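2-hydroxyhepta-2,4-diene-1,7-dioate isomerase (Mycobacterium abscessus, PDB 3RR6) is of unknown function but may, like others of the fumarylacetoacetate hydrolase family, act as a metal-binding isomerase or acetylpyruvate hydrolase. Local coordinates at residues R57-P61 with I99-G103; G103-P109 with S257-K263; E188-N194 with D244-I250; Q196-R200 with T233-P239. All coordinates share one frame. Numbering follows the deposited sequence.

Overall arrangement
Following the chain from its N terminus shows how a few long-range contacts organise a mostly beta protein. Contact 1 comes first, closing a loop of 37 residues and setting the N-terminal region against the fumarylacetoacetate hydrolase region. It hands over at Gly103, which it shares with contact 2. Contact 2 closes the longest loop, between 103-109 and 257-263 near the C-terminal end, and that loop contains the other two: contact 3 lies within it, and contact 4 within contact 3. Contacts 2 and 3 meet where strand 254-261 pairs with strand 245-250, in one five-stranded sheet. Contact 4 fastens an outermost strand of that sheet, 196-202, to the 233-239 segment, and thereby to the larger sheet.

Contact 1: R57-P61 with I99-G103; sequences RLLAP and IIGPG
The methyl group of Ala60 lies over the branched side chain of Ile99, with Ala60 CB 3.5 Å from Ile99 CG2; Ile99 adopts the mt rotamer and its CA-to-CB bond points toward 57-61. The two segments run in roughly opposite directions and come closest at Ala60 and Gly101, whose CA atoms are 3.8 Å apart. No direct hydrogen bond joins them. Gly101 CA sits 3.4 Å from Ala60 N and 3.9 Å from Leu59 C, and a beta carbon there would fall only 2.4 Å from Ala60 N, so the close approach depends on glycine. This is how a junction can form without a shared ladder: each segment is paired elsewhere, Arg57 and Leu59 with Ala11 and Arg9 of strand 6-12, Ile100 with Cys172 and Leu174, so that the N-terminal Rv2993c-like region abuts the hydrolase region. Beyond the glycine the chain stays extended at Pro102 (phi/psi -54/139), whose CA-to-CB bond points toward 57-61: Pro102 CD is 3.6 Å from Leu59 O, and Pro102 CG is 4.3 Å from CB of Leu58, an mt rotamer. The carbonyls Leu58 O and Pro102 O, 4.0 Å apart, cannot bond to each other and are bridged by two waters. One donates to Leu58 O at 2.6 Å and Pro102 O at 2.7 Å, the other to Leu58 O at 2.7 Å and Pro102 O at 3.1 Å.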
# COMPACT_ATOMS: atom_id res chain seq x y z
N ARG A 57 -4.82 -1.10 18.90
CA ARG A 57 -5.34 -0.58 17.64
C ARG A 57 -4.23 -0.49 16.61
O ARG A 57 -3.24 0.21 16.83
CB ARG A 57 -5.95 0.81 17.87
CG ARG A 57 -6.82 1.29 16.72
CD ARG A 57 -7.53 2.59 17.06
NE ARG A 57 -6.69 3.76 16.84
CZ ARG A 57 -6.18 4.51 17.82
NH1 ARG A 57 -6.43 4.21 19.09
NH2 ARG A 57 -5.43 5.55 17.53
N LEU A 58 -4.40 -1.19 15.49
CA LEU A 58 -3.45 -1.14 14.38
C LEU A 58 -3.49 0.24 13.72
O LEU A 58 -4.57 0.79 13.45
CB LEU A 58 -3.76 -2.21 13.33
CG LEU A 58 -3.47 -3.66 13.71
CD1 LEU A 58 -4.11 -4.63 12.72
CD2 LEU A 58 -1.97 -3.88 13.80
N LEU A 59 -2.30 0.77 13.46
CA LEU A 59 -2.11 2.04 12.75
C LEU A 59 -1.51 1.74 11.38
O LEU A 59 -1.28 0.58 11.05
CB LEU A 59 -1.14 2.92 13.54
CG LEU A 59 -1.49 3.16 15.01
CD1 LEU A 59 -0.40 3.95 15.69
CD2 LEU A 59 -2.84 3.87 15.11
N ALA A 60 -1.23 2.76 10.58
CA ALA A 60 -0.44 2.54 9.37
C ALA A 60 0.88 1.89 9.80
O ALA A 60 1.44 2.29 10.82
CB ALA A 60 -0.17 3.83 8.62
N PRO A 61 1.35 0.89 9.05
CA PRO A 61 2.43 0.04 9.59
C PRO A 61 3.86 0.60 9.54
O PRO A 61 4.78 -0.05 10.04
CB PRO A 61 2.34 -1.22 8.73
CG PRO A 61 1.73 -0.76 7.45
CD PRO A 61 0.72 0.27 7.87
N ILE A 99 -1.49 9.29 4.23
CA ILE A 99 -1.54 7.95 4.79
C ILE A 99 -2.49 7.90 5.99
O ILE A 99 -2.50 8.80 6.84
CB ILE A 99 -0.13 7.46 5.20
CG1 ILE A 99 0.76 7.33 3.97
CG2 ILE A 99 -0.22 6.10 5.92
CD1 ILE A 99 2.24 7.10 4.26
N ILE A 100 -3.33 6.86 6.00
CA ILE A 100 -4.11 6.47 7.19
C ILE A 100 -4.02 4.95 7.34
O ILE A 100 -3.78 4.23 6.37
CB ILE A 100 -5.60 6.90 7.13
CG1 ILE A 100 -6.29 6.41 5.85
CG2 ILE A 100 -5.72 8.43 7.26
CD1 ILE A 100 -7.84 6.56 5.89
N GLY A 101 -4.19 4.47 8.57
CA GLY A 101 -4.19 3.04 8.84
C GLY A 101 -5.56 2.40 8.72
O GLY A 101 -6.54 3.07 8.39
N PRO A 102 -5.64 1.09 9.02
CA PRO A 102 -6.91 0.36 9.01
C PRO A 102 -7.97 1.00 9.88
O PRO A 102 -7.69 1.47 10.99
CB PRO A 102 -6.54 -1.01 9.58
CG PRO A 102 -5.10 -1.14 9.37
CD PRO A 102 -4.51 0.24 9.42
N GLY A 103 -9.20 1.02 9.39
CA GLY A 103 -10.34 1.41 10.20
C GLY A 103 -10.65 2.89 10.28
O GLY A 103 -11.77 3.26 10.64
O HOH W 1 -5.61 2.83 12.12
O HOH W 2 -7.09 -0.14 13.56

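Contact 2: G103-P109 with S257-K263; sequences GLPIQLP and SNPVVRK
Val260, in the t rotamer, packs against two mt side chains, with Leu108 CG 3.8 Å from Val260 CG1 and Ile106 CD1 4.4 Å from Val260 CG2. This apolar patch lines one face of a short parallel beta ladder that adds strand 106-107 to the edge of strand 254-261, and Val246 of the next strand continues it. The bridged pairs are Ile106 with Val260 (CA-CA 4.8 Å) and Gln107 with Val261 (CA-CA 5.1 Å). On the other face Pro105 CB meets Val261 CG2 at 3.8 Å. Three bonds carry the ladder in the alternating parallel pattern: Ile106 N to Pro259 O (2.9 Å), Val261 N to Ile106 O (2.9 Å) and Leu108 N to Val261 O (2.8 Å). Ahead of the strand, Gly103, with positive phi (86/-19), donates from N to Ser257 O at 2.9 Å. Pro259 has no N-H to offer Leu104 O, and Asn258 (chi1 m) supplies the bond instead, its ND2 reaching Leu104 O at 2.9 Å as well as Gly101 O. At the far end the chain leaves the ladder through a cis peptide before Lys263. Leu108 O, 3.0 Å from Lys263 CB, is buried there without a hydrogen-bond partner. The Arg262 guanidinium lies with one face over Leu108 CB; its NH1 bonds to Ala112 O, while its NH2 donates to Pro109 O at 3.0 Å.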
# COMPACT_ATOMS: atom_id res chain seq x y z
N GLY A 103 -9.20 1.02 9.39
CA GLY A 103 -10.34 1.41 10.20
C GLY A 103 -10.65 2.89 10.28
O GLY A 103 -11.77 3.26 10.64
N LEU A 104 -9.68 3.75 9.96
CA LEU A 104 -9.91 5.19 9.96
C LEU A 104 -10.67 5.58 8.70
O LEU A 104 -10.49 4.96 7.65
CB LEU A 104 -8.60 5.98 10.03
CG LEU A 104 -7.91 6.13 11.38
CD1 LEU A 104 -6.56 6.80 11.17
CD2 LEU A 104 -8.76 6.93 12.34
N PRO A 105 -11.53 6.61 8.78
CA PRO A 105 -12.30 6.94 7.59
C PRO A 105 -11.50 7.64 6.50
O PRO A 105 -10.67 8.51 6.77
CB PRO A 105 -13.41 7.86 8.13
CG PRO A 105 -12.93 8.36 9.42
CD PRO A 105 -11.97 7.35 9.97
N ILE A 106 -11.77 7.23 5.27
CA ILE A 106 -11.43 8.02 4.10
C ILE A 106 -12.40 9.19 4.07
O ILE A 106 -13.62 8.99 4.01
CB ILE A 106 -11.54 7.18 2.81
CG1 ILE A 106 -10.54 6.02 2.82
CG2 ILE A 106 -11.32 8.06 1.57
CD1 ILE A 106 -10.91 4.92 1.86
N GLN A 107 -11.87 10.41 4.15
CA GLN A 107 -12.68 11.62 4.21
C GLN A 107 -12.80 12.24 2.83
O GLN A 107 -11.81 12.75 2.28
CB GLN A 107 -12.07 12.64 5.19
CG GLN A 107 -12.07 12.20 6.64
CD GLN A 107 -13.44 12.24 7.29
OE1 GLN A 107 -14.42 12.71 6.70
NE2 GLN A 107 -13.52 11.75 8.52
N LEU A 108 -14.00 12.20 2.26
CA LEU A 108 -14.21 12.75 0.93
C LEU A 108 -14.22 14.27 1.00
O LEU A 108 -15.04 14.85 1.73
CB LEU A 108 -15.50 12.21 0.32
CG LEU A 108 -15.61 10.69 0.21
CD1 LEU A 108 -16.90 10.33 -0.53
CD2 LEU A 108 -14.39 10.08 -0.50
N PRO A 109 -13.33 14.93 0.25
CA PRO A 109 -13.21 16.39 0.28
C PRO A 109 -14.44 17.09 -0.26
O PRO A 109 -15.02 16.61 -1.22
CB PRO A 109 -12.02 16.65 -0.66
CG PRO A 109 -11.31 15.43 -0.74
CD PRO A 109 -12.28 14.34 -0.61
N SER A 257 -9.27 -2.46 5.53
CA SER A 257 -10.65 -1.97 5.42
C SER A 257 -10.78 -0.58 6.00
O SER A 257 -10.22 -0.30 7.07
CB SER A 257 -11.58 -2.92 6.16
OG SER A 257 -12.94 -2.52 6.00
N ASN A 258 -11.53 0.28 5.31
CA ASN A 258 -11.80 1.64 5.76
C ASN A 258 -13.23 2.07 5.48
O ASN A 258 -13.72 1.86 4.37
CB ASN A 258 -10.86 2.64 5.06
CG ASN A 258 -9.41 2.36 5.32
OD1 ASN A 258 -8.77 1.58 4.60
ND2 ASN A 258 -8.86 2.99 6.36
N PRO A 259 -13.89 2.70 6.46
CA PRO A 259 -15.15 3.39 6.15
C PRO A 259 -14.91 4.65 5.31
O PRO A 259 -13.78 5.14 5.26
CB PRO A 259 -15.69 3.77 7.53
CG PRO A 259 -14.54 3.79 8.42
CD PRO A 259 -13.45 2.94 7.84
N VAL A 260 -15.96 5.14 4.67
CA VAL A 260 -15.90 6.32 3.81
C VAL A 260 -16.93 7.32 4.34
O VAL A 260 -18.10 6.97 4.53
CB VAL A 260 -16.21 5.93 2.35
CG1 VAL A 260 -16.13 7.15 1.44
CG2 VAL A 260 -15.27 4.82 1.87
N VAL A 261 -16.47 8.55 4.58
CA VAL A 261 -17.30 9.60 5.17
C VAL A 261 -17.18 10.89 4.36
O VAL A 261 -16.10 11.27 3.92
CB VAL A 261 -16.87 9.89 6.63
CG1 VAL A 261 -17.69 11.05 7.23
CG2 VAL A 261 -17.03 8.63 7.48
N ARG A 262 -18.31 11.57 4.18
CA ARG A 262 -18.34 12.91 3.62
C ARG A 262 -19.19 13.73 4.58
O ARG A 262 -20.39 13.47 4.66
CB ARG A 262 -19.01 12.91 2.23
CG ARG A 262 -19.10 14.28 1.59
CD ARG A 262 -19.89 14.26 0.29
NE ARG A 262 -19.19 13.62 -0.81
CZ ARG A 262 -18.18 14.16 -1.49
NH1 ARG A 262 -17.63 13.49 -2.49
NH2 ARG A 262 -17.70 15.36 -1.16
N LYS A 263 -18.66 14.66 5.37
CA LYS A 263 -17.25 14.94 5.65
C LYS A 263 -17.24 16.29 6.38
O LYS A 263 -17.21 16.36 7.61
CB LYS A 263 -16.38 15.03 4.40
CG LYS A 263 -14.91 15.14 4.72
CD LYS A 263 -14.54 16.52 5.24
CE LYS A 263 -13.07 16.68 5.30
NZ LYS A 263 -12.53 16.97 3.94

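Contact 3: E188-N194 with D244-I250. With PEG (di(hydroxyethyl)ether), chain F.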
# COMPACT_ATOMS: atom_id res chain seq x y z
N GLU A 188 -3.34 -13.29 -5.10
CA GLU A 188 -4.65 -12.67 -5.39
C GLU A 188 -4.78 -11.33 -4.70
O GLU A 188 -4.39 -11.17 -3.53
CB GLU A 188 -5.83 -13.56 -4.97
CG GLU A 188 -7.17 -12.99 -5.48
CD GLU A 188 -8.40 -13.69 -4.94
OE1 GLU A 188 -8.92 -14.57 -5.65
OE2 GLU A 188 -8.88 -13.33 -3.84
N ILE A 189 -5.35 -10.37 -5.43
CA ILE A 189 -5.70 -9.06 -4.88
C ILE A 189 -7.16 -8.81 -5.21
O ILE A 189 -7.59 -9.04 -6.34
CB ILE A 189 -4.77 -7.94 -5.43
CG1 ILE A 189 -5.21 -6.57 -4.91
CG2 ILE A 189 -4.72 -7.94 -6.97
CD1 ILE A 189 -4.16 -5.49 -5.12
N ARG A 190 -7.94 -8.37 -4.22
CA ARG A 190 -9.34 -8.07 -4.49
C ARG A 190 -9.84 -6.88 -3.69
O ARG A 190 -9.37 -6.64 -2.57
CB ARG A 190 -10.22 -9.31 -4.28
CG ARG A 190 -10.75 -9.51 -2.91
CD ARG A 190 -11.85 -10.57 -2.90
NE ARG A 190 -12.26 -10.80 -1.52
CZ ARG A 190 -11.63 -11.59 -0.66
NH1 ARG A 190 -10.56 -12.28 -1.01
NH2 ARG A 190 -12.10 -11.70 0.57
N THR A 191 -10.76 -6.12 -4.27
CA THR A 191 -11.34 -4.95 -3.61
C THR A 191 -12.83 -5.15 -3.50
O THR A 191 -13.47 -5.54 -4.49
CB THR A 191 -11.07 -3.68 -4.41
OG1 THR A 191 -9.66 -3.51 -4.58
CG2 THR A 191 -11.66 -2.45 -3.70
N GLU A 192 -13.37 -4.90 -2.31
CA GLU A 192 -14.81 -4.99 -2.06
C GLU A 192 -15.36 -3.66 -1.56
O GLU A 192 -14.70 -2.96 -0.79
CB GLU A 192 -15.13 -6.09 -1.04
CG GLU A 192 -14.74 -7.49 -1.46
CD GLU A 192 -15.11 -8.56 -0.43
OE1 GLU A 192 -15.75 -8.23 0.60
OE2 GLU A 192 -14.77 -9.74 -0.67
N VAL A 193 -16.55 -3.30 -2.01
CA VAL A 193 -17.28 -2.16 -1.49
C VAL A 193 -18.60 -2.70 -0.95
O VAL A 193 -19.39 -3.29 -1.70
CB VAL A 193 -17.52 -1.09 -2.55
CG1 VAL A 193 -18.41 0.05 -2.01
CG2 VAL A 193 -16.20 -0.54 -3.08
N ASN A 194 -18.82 -2.53 0.35
CA ASN A 194 -20.02 -3.05 1.02
C ASN A 194 -20.24 -4.54 0.73
O ASN A 194 -21.37 -4.99 0.52
CB ASN A 194 -21.24 -2.22 0.63
CG ASN A 194 -21.05 -0.75 0.89
OD1 ASN A 194 -20.35 -0.37 1.83
ND2 ASN A 194 -21.64 0.08 0.03
N ASP A 244 -20.05 4.17 2.59
CA ASP A 244 -19.47 2.91 2.10
C ASP A 244 -18.39 2.40 3.05
O ASP A 244 -17.84 3.16 3.85
CB ASP A 244 -18.80 3.09 0.73
CG ASP A 244 -19.78 3.20 -0.42
OD1 ASP A 244 -20.99 2.95 -0.25
OD2 ASP A 244 -19.30 3.53 -1.53
N THR A 245 -18.11 1.10 2.97
CA THR A 245 -16.87 0.52 3.51
C THR A 245 -16.15 -0.12 2.34
O THR A 245 -16.76 -0.87 1.58
CB THR A 245 -17.13 -0.52 4.61
OG1 THR A 245 -17.69 0.15 5.74
CG2 THR A 245 -15.83 -1.20 5.04
N VAL A 246 -14.87 0.20 2.19
CA VAL A 246 -14.06 -0.35 1.11
C VAL A 246 -12.91 -1.15 1.71
O VAL A 246 -12.22 -0.67 2.62
CB VAL A 246 -13.56 0.74 0.12
CG1 VAL A 246 -12.79 1.85 0.84
CG2 VAL A 246 -12.71 0.13 -1.01
N SER A 247 -12.74 -2.37 1.23
CA SER A 247 -11.66 -3.22 1.71
C SER A 247 -10.86 -3.77 0.55
O SER A 247 -11.38 -3.99 -0.54
CB SER A 247 -12.21 -4.36 2.56
OG SER A 247 -12.90 -5.31 1.78
N VAL A 248 -9.57 -3.96 0.81
CA VAL A 248 -8.66 -4.54 -0.15
C VAL A 248 -8.00 -5.72 0.54
O VAL A 248 -7.46 -5.58 1.63
CB VAL A 248 -7.59 -3.53 -0.62
CG1 VAL A 248 -6.70 -4.14 -1.69
CG2 VAL A 248 -8.24 -2.23 -1.13
N THR A 249 -8.06 -6.89 -0.10
CA THR A 249 -7.53 -8.12 0.48
C THR A 249 -6.43 -8.65 -0.45
O THR A 249 -6.61 -8.74 -1.67
CB THR A 249 -8.64 -9.17 0.67
OG1 THR A 249 -9.64 -8.64 1.56
CG2 THR A 249 -8.08 -10.48 1.22
N ILE A 250 -5.28 -8.98 0.12
CA ILE A 250 -4.20 -9.58 -0.65
C ILE A 250 -3.79 -10.90 -0.01
O ILE A 250 -3.52 -10.97 1.20
CB ILE A 250 -2.97 -8.64 -0.80
CG1 ILE A 250 -3.38 -7.37 -1.55
CG2 ILE A 250 -1.83 -9.35 -1.56
CD1 ILE A 250 -2.24 -6.38 -1.81
C1 PEG F . -20.73 0.70 5.08
O1 PEG F . -20.72 -0.71 4.84
C2 PEG F . -20.25 1.11 6.47
O2 PEG F . -19.26 2.16 6.40
C3 PEG F . -19.51 3.35 7.16
C4 PEG F . -18.90 4.51 6.37
O4 PEG F . -19.09 5.78 6.99
O HOH W 3 -7.41 -11.77 -2.17
O HOH W 4 -15.29 -6.24 2.98
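Asn194 prolongs the ladder past the end of its strand by letting its side chain stand in for backbone. Its positive phi (52/39) belongs to a turn, yet its N donates to Thr245 O (2.9 Å) and its OD1 accepts from Thr245 N (2.9 Å), while ND2 reaches Asp244 OD1 at 3.0 Å. Upstream the pairing is regular and antiparallel, with axes 4.7 Å apart at 166°. The hydrogen-bonded pairs are Arg190-Thr249 (Arg190 N to Thr249 O 2.9 Å, Thr249 N to Arg190 O 2.8 Å) and Glu192-Ser247 (Glu192 N to Ser247 O 2.8 Å, Ser247 N to Glu192 O 2.9 Å). Ile189, Thr191, Val193, Val246, Val248 and Ile250 share one face, where Thr191, Val193 and Val246 meet His117, and Val248 and Ile250 meet Ile146. Opposite, Arg190 NE binds Glu192 OE2 at 2.9 Å and, weakly, NH1 meets Glu188 OE2 at 3.5 Å. The chemistry is thus largely apolar where the pair covers the neighbouring sheet, with a salt-bridge network on the other face, Arg200 of the adjoining strand supplying Glu188 OE1 with a second positive charge.

Contact 4: Q196-R200 with T233-P239. With EDO (1,2-ethanediol), chain O; EDO (1,2-ethanediol), chain J; EDO (1,2-ethanediol), chain Q.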
# COMPACT_ATOMS: atom_id res chain seq x y z
N GLN A 196 -19.36 -6.24 -1.91
CA GLN A 196 -19.52 -6.55 -3.33
C GLN A 196 -18.12 -6.46 -3.98
O GLN A 196 -17.43 -5.46 -3.78
CB GLN A 196 -20.47 -5.54 -3.97
CG GLN A 196 -21.89 -5.54 -3.37
CD GLN A 196 -22.71 -4.33 -3.78
OE1 GLN A 196 -22.31 -3.55 -4.64
NE2 GLN A 196 -23.88 -4.17 -3.15
N VAL A 197 -17.72 -7.48 -4.72
CA VAL A 197 -16.37 -7.51 -5.32
C VAL A 197 -16.31 -6.62 -6.56
O VAL A 197 -17.02 -6.88 -7.56
CB VAL A 197 -15.92 -8.95 -5.65
CG1 VAL A 197 -14.53 -8.93 -6.31
CG2 VAL A 197 -15.90 -9.83 -4.39
N ARG A 198 -15.47 -5.60 -6.48
CA ARG A 198 -15.28 -4.61 -7.54
C ARG A 198 -14.05 -4.91 -8.38
O ARG A 198 -14.05 -4.73 -9.59
CB ARG A 198 -15.11 -3.21 -6.95
CG ARG A 198 -16.35 -2.64 -6.28
CD ARG A 198 -17.29 -2.01 -7.29
NE ARG A 198 -18.36 -1.30 -6.61
CZ ARG A 198 -18.30 -0.02 -6.26
NH1 ARG A 198 -17.22 0.72 -6.55
NH2 ARG A 198 -19.33 0.52 -5.63
N GLN A 199 -12.96 -5.33 -7.71
CA GLN A 199 -11.71 -5.67 -8.39
C GLN A 199 -11.28 -7.05 -7.93
O GLN A 199 -11.41 -7.37 -6.76
CB GLN A 199 -10.59 -4.69 -8.03
CG GLN A 199 -10.91 -3.22 -8.31
CD GLN A 199 -9.74 -2.31 -7.99
OE1 GLN A 199 -9.57 -1.84 -6.85
NE2 GLN A 199 -8.93 -2.03 -9.01
N ARG A 200 -10.74 -7.84 -8.84
CA ARG A 200 -10.06 -9.10 -8.48
C ARG A 200 -9.06 -9.47 -9.57
O ARG A 200 -9.43 -9.60 -10.75
CB ARG A 200 -11.04 -10.26 -8.27
CG ARG A 200 -10.38 -11.48 -7.61
CD ARG A 200 -11.21 -12.75 -7.70
NE ARG A 200 -12.47 -12.66 -6.99
CZ ARG A 200 -12.73 -13.17 -5.78
NH1 ARG A 200 -11.80 -13.79 -5.06
NH2 ARG A 200 -13.94 -13.03 -5.27
N THR A 233 -2.97 -0.94 -10.04
CA THR A 233 -4.30 -1.47 -9.70
C THR A 233 -4.91 -2.11 -10.93
O THR A 233 -4.72 -1.62 -12.03
CB THR A 233 -5.21 -0.36 -9.10
OG1 THR A 233 -6.28 -0.96 -8.36
CG2 THR A 233 -5.78 0.54 -10.17
N PRO A 234 -5.65 -3.23 -10.75
CA PRO A 234 -6.30 -3.86 -11.89
C PRO A 234 -7.58 -3.12 -12.28
O PRO A 234 -7.89 -2.06 -11.73
CB PRO A 234 -6.59 -5.27 -11.40
CG PRO A 234 -6.75 -5.12 -9.95
CD PRO A 234 -5.81 -4.03 -9.52
N GLU A 235 -8.29 -3.67 -13.25
CA GLU A 235 -9.56 -3.08 -13.67
C GLU A 235 -10.62 -3.23 -12.57
O GLU A 235 -10.38 -3.87 -11.54
CB GLU A 235 -10.02 -3.69 -14.99
CG GLU A 235 -9.16 -3.22 -16.16
CD GLU A 235 -9.45 -3.91 -17.48
OE1 GLU A 235 -9.92 -5.08 -17.48
OE2 GLU A 235 -9.19 -3.29 -18.53
N GLY A 236 -11.77 -2.61 -12.78
CA GLY A 236 -12.85 -2.61 -11.79
C GLY A 236 -12.80 -1.42 -10.84
O GLY A 236 -13.54 -1.38 -9.86
N VAL A 237 -11.91 -0.47 -11.12
CA VAL A 237 -11.83 0.79 -10.37
C VAL A 237 -13.18 1.49 -10.50
O VAL A 237 -13.74 1.58 -11.60
CB VAL A 237 -10.70 1.69 -10.93
CG1 VAL A 237 -10.74 3.07 -10.30
CG2 VAL A 237 -9.34 1.06 -10.70
N GLY A 238 -13.71 1.96 -9.38
CA GLY A 238 -15.01 2.61 -9.36
C GLY A 238 -15.20 3.45 -8.13
O GLY A 238 -14.29 3.56 -7.30
N PRO A 239 -16.39 4.05 -7.99
CA PRO A 239 -16.61 5.06 -6.96
C PRO A 239 -16.79 4.54 -5.54
O PRO A 239 -17.26 3.41 -5.34
CB PRO A 239 -17.90 5.75 -7.43
CG PRO A 239 -18.60 4.72 -8.18
CD PRO A 239 -17.54 3.95 -8.90
C1 EDO O . -5.15 -2.10 -14.83
O1 EDO O . -3.80 -1.70 -14.59
C2 EDO O . -5.64 -1.56 -16.16
O2 EDO O . -5.85 -0.15 -16.07
C1 EDO J . -14.65 -14.64 -2.44
O1 EDO J . -15.07 -13.27 -2.46
C2 EDO J . -13.34 -14.75 -1.68
O2 EDO J . -12.32 -15.23 -2.56
C1 EDO Q . -11.71 -10.21 -12.13
O1 EDO Q . -10.53 -10.45 -12.93
C2 EDO Q . -12.85 -9.43 -12.79
O2 EDO Q . -13.22 -8.28 -12.00
O HOH W 5 -19.77 2.98 -4.17
O HOH W 6 -9.83 -6.55 -11.28
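A classic beta bulge, in which Arg198 and Gln199 both face Thr191 of the adjoining strand, organises this contact. Gln199 turns toward the 233-239 segment, and its NE2 donates to Thr233 OG1 at 2.9 Å, with weaker bonds to Pro234 O (2.9 Å) and Glu235 O (3.4 Å); its OE1 is taken by Thr191 OG1 and Gly119 N. Arg198 swings its guanidinium the other way along the segment, where NH1 donates to Pro239 O at 2.9 Å and a water joins Arg198 NH2 (2.9 Å) to Pro239 O (2.8 Å). Between these ends the backbones come close: Gly236 CA lies 3.3 Å from Arg198 O, leaving no room for a beta carbon. A second water links Arg200 N (2.9 Å) to Glu235 O (2.7 Å). Strand 196-202, one of the two outermost strands of its five-stranded sheet within the chain, is thereby tied to the loop after strand 228-230 and the short, weakly bonded strand 238-239, attached to strand 115-125 through Thr233 and Gly238.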